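Local coordinates for extracellular matrix-binding protein ebh (Staphylococcus aureus subsp. aureus, PDB 4KJM) that probably serves as an adhesin of the bacterial surface that binds components of the host extracellular matrix, at residues A[61-64]-A[65-69]; A[94-97]-A[98-101]; A[110-113]-A[114-117]. All coordinates share one frame; numbering follows the deposited sequence.

The three contacts illustrate how a largely helical two-region chain is held locally, within a helix and at two helix starts. Contact 1 is a mid-helix patch in the FIVAR region, whereas contacts 2 and 3 mark the beginnings of the successive helices 97-108 and 113-127 in the GA module. Contact 1 lies across the chain's centre from the other two, its centre about 46 Å from that of contact 2 and about 28 Å from that of contact 3; contacts 2 and 3 are about 20 Å apart between centres. Contact 2 holds a zinc ion through Asp94, and the side chain of Ser114 in contact 3 is about 5 Å from another zinc.

Contact 1: residues A[61-64]-A[65-69]; sequences ALNN and VNNAK
Val65 grips the turn before it through both its backbone and its side chain. Its N donates to Ala61 O at 3.1 Å, and its CG2, which lies beside the backbone N and anti to the carbonyl carbon, comes back to 3.3 Å from that same Ala61 O. The oxygen thus meets an N-H and a methyl group of one residue.

Asn64, one position earlier, is bonded to the turn that follows. Its backbone O accepts from Ala68 N at 3.0 Å, an ordinary alpha-helical bond, with the CB of Ala68 close by. The side-chain OD1 of Asn64 accepts from a water at 2.7 Å, and the same water takes a weak bond from Asn67 ND2, bridging the two amides on the outer surface.

Asn63 adds a further amide to the exposed face. Its O accepts from Asn67 N at 2.9 Å. Its amide carbon stands anti to the backbone N (chi1 -170°), whereas that of Asn67 lies beside its own N (chi1 -73°), and this brings Asn63 OD1 to 3.3 Å from Asn67 ND2 with the amide planes turned 71° apart.

The asparagines line the exposed face and Ala61 and Val65 the buried face, the i to i+4 backbone bonds running through both. In the FIVAR region, Val65 and Ala61 face inward from helix 55-71, wedging between helix 28-44 (Ala37, Ala41, Ile44) and helix 2-11 (Leu7, Ala10).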
loop_
_atom_site.group_PDB
_atom_site.type_symbol
_atom_site.label_atom_id
_atom_site.label_comp_id
_atom_site.label_asym_id
_atom_site.label_seq_id
_atom_site.Cartn_x
_atom_site.Cartn_y
_atom_site.Cartn_z
ATOM N N ALA A 61 6.578 14.898 -11.649
ATOM C CA ALA A 61 7.058 14.318 -10.368
ATOM C C ALA A 61 6.028 13.368 -9.764
ATOM O O ALA A 61 6.376 12.314 -9.220
ATOM C CB ALA A 61 7.370 15.418 -9.409
ATOM N N LEU A 62 4.764 13.771 -9.809
ATOM C CA LEU A 62 3.669 12.977 -9.269
ATOM C C LEU A 62 3.499 11.659 -10.015
ATOM O O LEU A 62 3.414 10.599 -9.383
ATOM C CB LEU A 62 2.390 13.772 -9.309
ATOM C CG LEU A 62 1.087 13.132 -8.912
ATOM C CD1 LEU A 62 1.156 12.467 -7.575
ATOM C CD2 LEU A 62 0.027 14.239 -8.905
ATOM N N ASN A 63 3.491 11.739 -11.337
ATOM C CA ASN A 63 3.394 10.615 -12.194
ATOM C C ASN A 63 4.540 9.663 -11.912
ATOM O O ASN A 63 4.332 8.481 -11.815
ATOM C CB ASN A 63 3.516 11.132 -13.624
ATOM C CG ASN A 63 3.202 10.104 -14.657
ATOM O OD1 ASN A 63 2.194 9.401 -14.556
ATOM N ND2 ASN A 63 3.991 10.091 -15.745
ATOM N N ASN A 64 5.743 10.182 -11.753
ATOM C CA ASN A 64 6.916 9.344 -11.528
ATOM C C ASN A 64 6.865 8.609 -10.203
ATOM O O ASN A 64 7.212 7.453 -10.115
ATOM C CB ASN A 64 8.184 10.186 -11.606
ATOM C CG ASN A 64 8.482 10.619 -13.040
ATOM O OD1 ASN A 64 7.908 10.087 -13.971
ATOM N ND2 ASN A 64 9.397 11.569 -13.202
ATOM N N VAL A 65 6.356 9.249 -9.176
ATOM C CA VAL A 65 6.128 8.550 -7.927
ATOM C C VAL A 65 5.036 7.482 -8.074
ATOM O O VAL A 65 5.232 6.369 -7.611
ATOM C CB VAL A 65 5.659 9.480 -6.752
ATOM C CG1 VAL A 65 5.421 8.655 -5.475
ATOM C CG2 VAL A 65 6.736 10.511 -6.440
ATOM N N ASN A 66 3.889 7.813 -8.673
ATOM C CA ASN A 66 2.814 6.842 -8.750
ATOM C C ASN A 66 3.233 5.605 -9.564
ATOM O O ASN A 66 2.981 4.490 -9.172
ATOM C CB ASN A 66 1.539 7.483 -9.311
ATOM C CG ASN A 66 0.903 8.490 -8.316
ATOM O OD1 ASN A 66 1.136 8.439 -7.160
ATOM N ND2 ASN A 66 0.143 9.383 -8.804
ATOM N N ASN A 67 3.884 5.843 -10.702
ATOM C CA ASN A 67 4.360 4.777 -11.564
ATOM C C ASN A 67 5.397 3.939 -10.850
ATOM O O ASN A 67 5.353 2.688 -10.932
ATOM C CB ASN A 67 4.939 5.391 -12.857
ATOM C CG ASN A 67 3.843 5.910 -13.761
ATOM O OD1 ASN A 67 2.691 5.518 -13.606
ATOM N ND2 ASN A 67 4.180 6.755 -14.715
ATOM N N ALA A 68 6.316 4.577 -10.113
ATOM C CA ALA A 68 7.341 3.781 -9.398
ATOM C C ALA A 68 6.708 2.955 -8.316
ATOM O O ALA A 68 7.099 1.793 -8.056
ATOM C CB ALA A 68 8.457 4.631 -8.821
ATOM N N LYS A 69 5.778 3.554 -7.598
ATOM C CA LYS A 69 5.121 2.848 -6.536
ATOM C C LYS A 69 4.320 1.621 -7.065
ATOM O O LYS A 69 4.368 0.530 -6.495
ATOM C CB LYS A 69 4.227 3.781 -5.719
ATOM C CG LYS A 69 3.718 3.088 -4.465
ATOM C CD LYS A 69 2.752 3.980 -3.706
ATOM C CE LYS A 69 2.310 3.303 -2.424
ATOM N NZ LYS A 69 1.597 4.320 -1.597
HETATM O O HOH W 1 7.396 7.533 -14.724
#

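Contact 2: residues A[94-97]-A[98-101]; sequences DLNQ and KQKD. With ZN (zinc ion), chain M.
Asn96 and Gln99 exchange reciprocal hydrogen bonds, each side chain accepting from the other residue's backbone. Asn96 OD1 takes Gln99 N at 2.8 Å in a bond of 171° at the hydrogen, while Gln99 OE1 accepts from Asn96 N, also at 2.8 Å. The CG of Asn96 sits between its backbone N and carbonyl carbon (chi1 65°), which turns OD1 toward the first turn of the helix; the two amide planes differ by 30°. Among backbone bonds, Lys100 N donates to Asn96 O at 3.0 Å, and Asp101 N to Gln97 O.

This is a capping box, with Asn96 as the N-cap of helix 97-108 in the GA module. It supplies a partner to an amide that lacks an i-4 carbonyl partner at the start of the helix, and it binds the preceding loop to the helix through Asn96 N.

A weak polar link one turn apart runs from Gln97 NE2 to Asp101 OD2 at 3.3 Å; Asp101 OD1 is nearer, at 2.9 Å, but badly angled, the amide standing steeply to the carboxylate. Apolar contact comes from Lys100, whose CG packs against Leu95 CB at 3.8 Å; its NZ bonds to the carbonyl oxygens of Ala92 and Ile89. Leu95 itself reaches Leu126 of helix 113-127. The zinc ion is bound by Asp94 through OD1 at 2.5 Å and OD2 at 2.2 Å, together with two waters.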
loop_
_atom_site.group_PDB
_atom_site.type_symbol
_atom_site.label_atom_id
_atom_site.label_comp_id
_atom_site.label_asym_id
_atom_site.label_seq_id
_atom_site.Cartn_x
_atom_site.Cartn_y
_atom_site.Cartn_z
ATOM N N ASP A 94 12.694 -38.237 -2.364
ATOM C CA ASP A 94 13.131 -38.979 -1.198
ATOM C C ASP A 94 12.424 -38.573 0.088
ATOM O O ASP A 94 12.500 -39.296 1.089
ATOM C CB ASP A 94 14.642 -38.868 -1.045
ATOM C CG ASP A 94 15.401 -39.645 -2.128
ATOM O OD1 ASP A 94 14.761 -40.267 -2.999
ATOM O OD2 ASP A 94 16.649 -39.670 -2.092
ATOM N N LEU A 95 11.719 -37.445 0.058
ATOM C CA LEU A 95 10.999 -36.960 1.239
ATOM C C LEU A 95 9.723 -37.740 1.438
ATOM O O LEU A 95 9.068 -38.098 0.475
ATOM C CB LEU A 95 10.683 -35.469 1.110
ATOM C CG LEU A 95 11.904 -34.568 0.881
ATOM C CD1 LEU A 95 11.469 -33.101 0.843
ATOM C CD2 LEU A 95 12.936 -34.750 1.974
ATOM N N ASN A 96 9.386 -38.051 2.684
ATOM C CA ASN A 96 8.126 -38.712 2.924
ATOM C C ASN A 96 7.042 -37.649 2.999
ATOM O O ASN A 96 7.319 -36.444 2.983
ATOM C CB ASN A 96 8.167 -39.617 4.170
ATOM C CG ASN A 96 8.363 -38.843 5.458
ATOM O OD1 ASN A 96 7.887 -37.741 5.610
ATOM N ND2 ASN A 96 9.039 -39.445 6.396
ATOM N N GLN A 97 5.801 -38.100 3.031
ATOM C CA GLN A 97 4.664 -37.208 2.981
ATOM C C GLN A 97 4.625 -36.222 4.134
ATOM O O GLN A 97 4.224 -35.055 3.967
ATOM C CB GLN A 97 3.388 -38.039 2.984
ATOM C CG GLN A 97 2.128 -37.216 2.915
ATOM C CD GLN A 97 2.035 -36.423 1.621
ATOM O OE1 GLN A 97 2.658 -36.763 0.591
ATOM N NE2 GLN A 97 1.248 -35.346 1.662
ATOM N N LYS A 98 4.980 -36.700 5.317
ATOM C CA LYS A 98 5.049 -35.862 6.529
ATOM C C LYS A 98 6.037 -34.692 6.378
ATOM O O LYS A 98 5.713 -33.539 6.679
ATOM C CB LYS A 98 5.486 -36.749 7.686
ATOM C CG LYS A 98 5.176 -36.197 9.058
ATOM C CD LYS A 98 5.978 -36.933 10.119
ATOM C CE LYS A 98 5.764 -36.359 11.518
ATOM N NZ LYS A 98 6.204 -37.293 12.587
ATOM N N GLN A 99 7.225 -34.998 5.885
ATOM C CA GLN A 99 8.219 -33.965 5.619
ATOM C C GLN A 99 7.749 -32.982 4.551
ATOM O O GLN A 99 7.888 -31.777 4.716
ATOM C CB GLN A 99 9.539 -34.585 5.173
ATOM C CG GLN A 99 10.200 -35.423 6.243
ATOM C CD GLN A 99 11.244 -36.378 5.731
ATOM O OE1 GLN A 99 11.125 -36.961 4.639
ATOM N NE2 GLN A 99 12.304 -36.555 6.539
ATOM N N LYS A 100 7.232 -33.492 3.441
ATOM C CA LYS A 100 6.711 -32.616 2.405
ATOM C C LYS A 100 5.625 -31.663 2.934
ATOM O O LYS A 100 5.684 -30.464 2.698
ATOM C CB LYS A 100 6.156 -33.432 1.231
ATOM C CG LYS A 100 7.193 -34.066 0.334
ATOM C CD LYS A 100 6.479 -34.926 -0.715
ATOM C CE LYS A 100 7.426 -35.833 -1.482
ATOM N NZ LYS A 100 7.878 -35.236 -2.759
ATOM N N ASP A 101 4.669 -32.199 3.677
ATOM C CA ASP A 101 3.619 -31.410 4.296
ATOM C C ASP A 101 4.169 -30.307 5.203
ATOM O O ASP A 101 3.721 -29.158 5.167
ATOM C CB ASP A 101 2.685 -32.321 5.098
ATOM C CG ASP A 101 1.777 -33.144 4.215
ATOM O OD1 ASP A 101 1.706 -32.824 3.005
ATOM O OD2 ASP A 101 1.128 -34.125 4.705
HETATM ZN ZN ZN M . 17.047 -40.819 -3.970
HETATM O O HOH W 2 18.456 -39.408 -3.804
HETATM O O HOH W 3 16.659 -40.830 -5.928
#

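Contact 3: residues A[110-113]-A[114-117]; sequences AQRV and SNAQ
The first torsion of Asn115 (chi1 -50°) sets CG beside the backbone N, so that OD1 swings back over the loop to Arg112 N, where it accepts a weak, bent hydrogen bond at 3.0 Å. In Val113 the torsion (chi1 164°) places CG1 anti to the backbone N, and this methyl lies 3.6 Å from Gln117 CD, the two side chains running obliquely past each other one turn apart.

The helix begins just after Arg112, its N-cap. Arg112 O accepts two weak bonds, a bent one from Asn115 N at 3.1 Å and a long one from Ala116 N at 3.4 Å; the first bond of normal length and straightness is that of Gln117 N to Val113 O at 3.0 Å. Beneath this turn Ala110 tucks its CB against Ala116 CB at 3.8 Å, an apolar pair, and against Asn115 CB at 3.7 Å, a small contact by which the incoming loop lies against the helix.

Outside the turn, Asp25 forms a salt bridge with Arg112 NH2 and accepts a hydrogen bond from Val113 N, anchoring the start of helix 113-127 next to helix 21-24. On the buried side Val113 and Ala116 pack on helix 74-90, meeting Leu78 and Ala81.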
loop_
_atom_site.group_PDB
_atom_site.type_symbol
_atom_site.label_atom_id
_atom_site.label_comp_id
_atom_site.label_asym_id
_atom_site.label_seq_id
_atom_site.Cartn_x
_atom_site.Cartn_y
_atom_site.Cartn_z
ATOM N N ALA A 110 5.401 -18.311 4.420
ATOM C CA ALA A 110 6.585 -17.423 4.355
ATOM C C ALA A 110 6.080 -15.992 4.241
ATOM O O ALA A 110 5.189 -15.680 3.415
ATOM C CB ALA A 110 7.450 -17.745 3.157
ATOM N N GLN A 111 6.582 -15.132 5.108
ATOM C CA GLN A 111 6.188 -13.727 5.085
ATOM C C GLN A 111 7.101 -12.838 4.224
ATOM O O GLN A 111 6.801 -11.634 3.979
ATOM C CB GLN A 111 6.149 -13.200 6.553
ATOM C CG GLN A 111 5.381 -14.084 7.509
ATOM C CD GLN A 111 6.228 -15.155 8.235
ATOM O OE1 GLN A 111 7.280 -15.616 7.738
ATOM N NE2 GLN A 111 5.735 -15.588 9.438
ATOM N N ARG A 112 8.288 -13.366 3.933
ATOM C CA ARG A 112 9.318 -12.682 3.139
ATOM C C ARG A 112 9.861 -13.616 2.117
ATOM O O ARG A 112 9.865 -14.847 2.318
ATOM C CB ARG A 112 10.484 -12.135 3.988
ATOM C CG ARG A 112 10.190 -11.001 4.975
ATOM C CD ARG A 112 9.630 -9.728 4.358
ATOM N NE ARG A 112 10.650 -9.162 3.480
ATOM C CZ ARG A 112 11.658 -8.407 3.846
ATOM N NH1 ARG A 112 11.815 -8.063 5.125
ATOM N NH2 ARG A 112 12.570 -8.056 2.926
ATOM N N VAL A 113 10.338 -13.071 0.997
ATOM C CA VAL A 113 10.939 -13.885 -0.065
ATOM C C VAL A 113 12.086 -14.815 0.497
ATOM O O VAL A 113 12.147 -16.016 0.176
ATOM C CB VAL A 113 11.458 -13.043 -1.229
ATOM C CG1 VAL A 113 12.425 -13.826 -2.136
ATOM C CG2 VAL A 113 10.336 -12.447 -2.033
ATOM N N SER A 114 12.910 -14.287 1.374
ATOM C CA SER A 114 14.030 -15.062 1.952
ATOM C C SER A 114 13.565 -16.284 2.717
ATOM O O SER A 114 14.221 -17.312 2.664
ATOM C CB SER A 114 14.894 -14.204 2.877
ATOM O OG SER A 114 14.137 -13.789 3.985
ATOM N N ASN A 115 12.425 -16.185 3.399
ATOM C CA ASN A 115 11.883 -17.325 4.122
ATOM C C ASN A 115 11.482 -18.441 3.150
ATOM O O ASN A 115 11.769 -19.639 3.398
ATOM C CB ASN A 115 10.645 -16.991 4.963
ATOM C CG ASN A 115 10.840 -15.792 5.854
ATOM O OD1 ASN A 115 10.005 -14.889 5.861
ATOM N ND2 ASN A 115 11.934 -15.783 6.647
ATOM N N ALA A 116 10.806 -18.104 2.067
ATOM C CA ALA A 116 10.454 -19.128 1.096
ATOM C C ALA A 116 11.668 -19.775 0.420
ATOM O O ALA A 116 11.690 -20.982 0.115
ATOM C CB ALA A 116 9.497 -18.524 0.049
ATOM N N GLN A 117 12.672 -18.948 0.104
ATOM C CA GLN A 117 13.915 -19.427 -0.459
ATOM C C GLN A 117 14.652 -20.345 0.483
ATOM O O GLN A 117 15.293 -21.345 0.031
ATOM C CB GLN A 117 14.799 -18.254 -0.902
ATOM C CG GLN A 117 14.130 -17.465 -2.063
ATOM C CD GLN A 117 14.987 -16.339 -2.628
ATOM O OE1 GLN A 117 15.740 -15.713 -1.923
ATOM N NE2 GLN A 117 14.792 -16.036 -3.878
#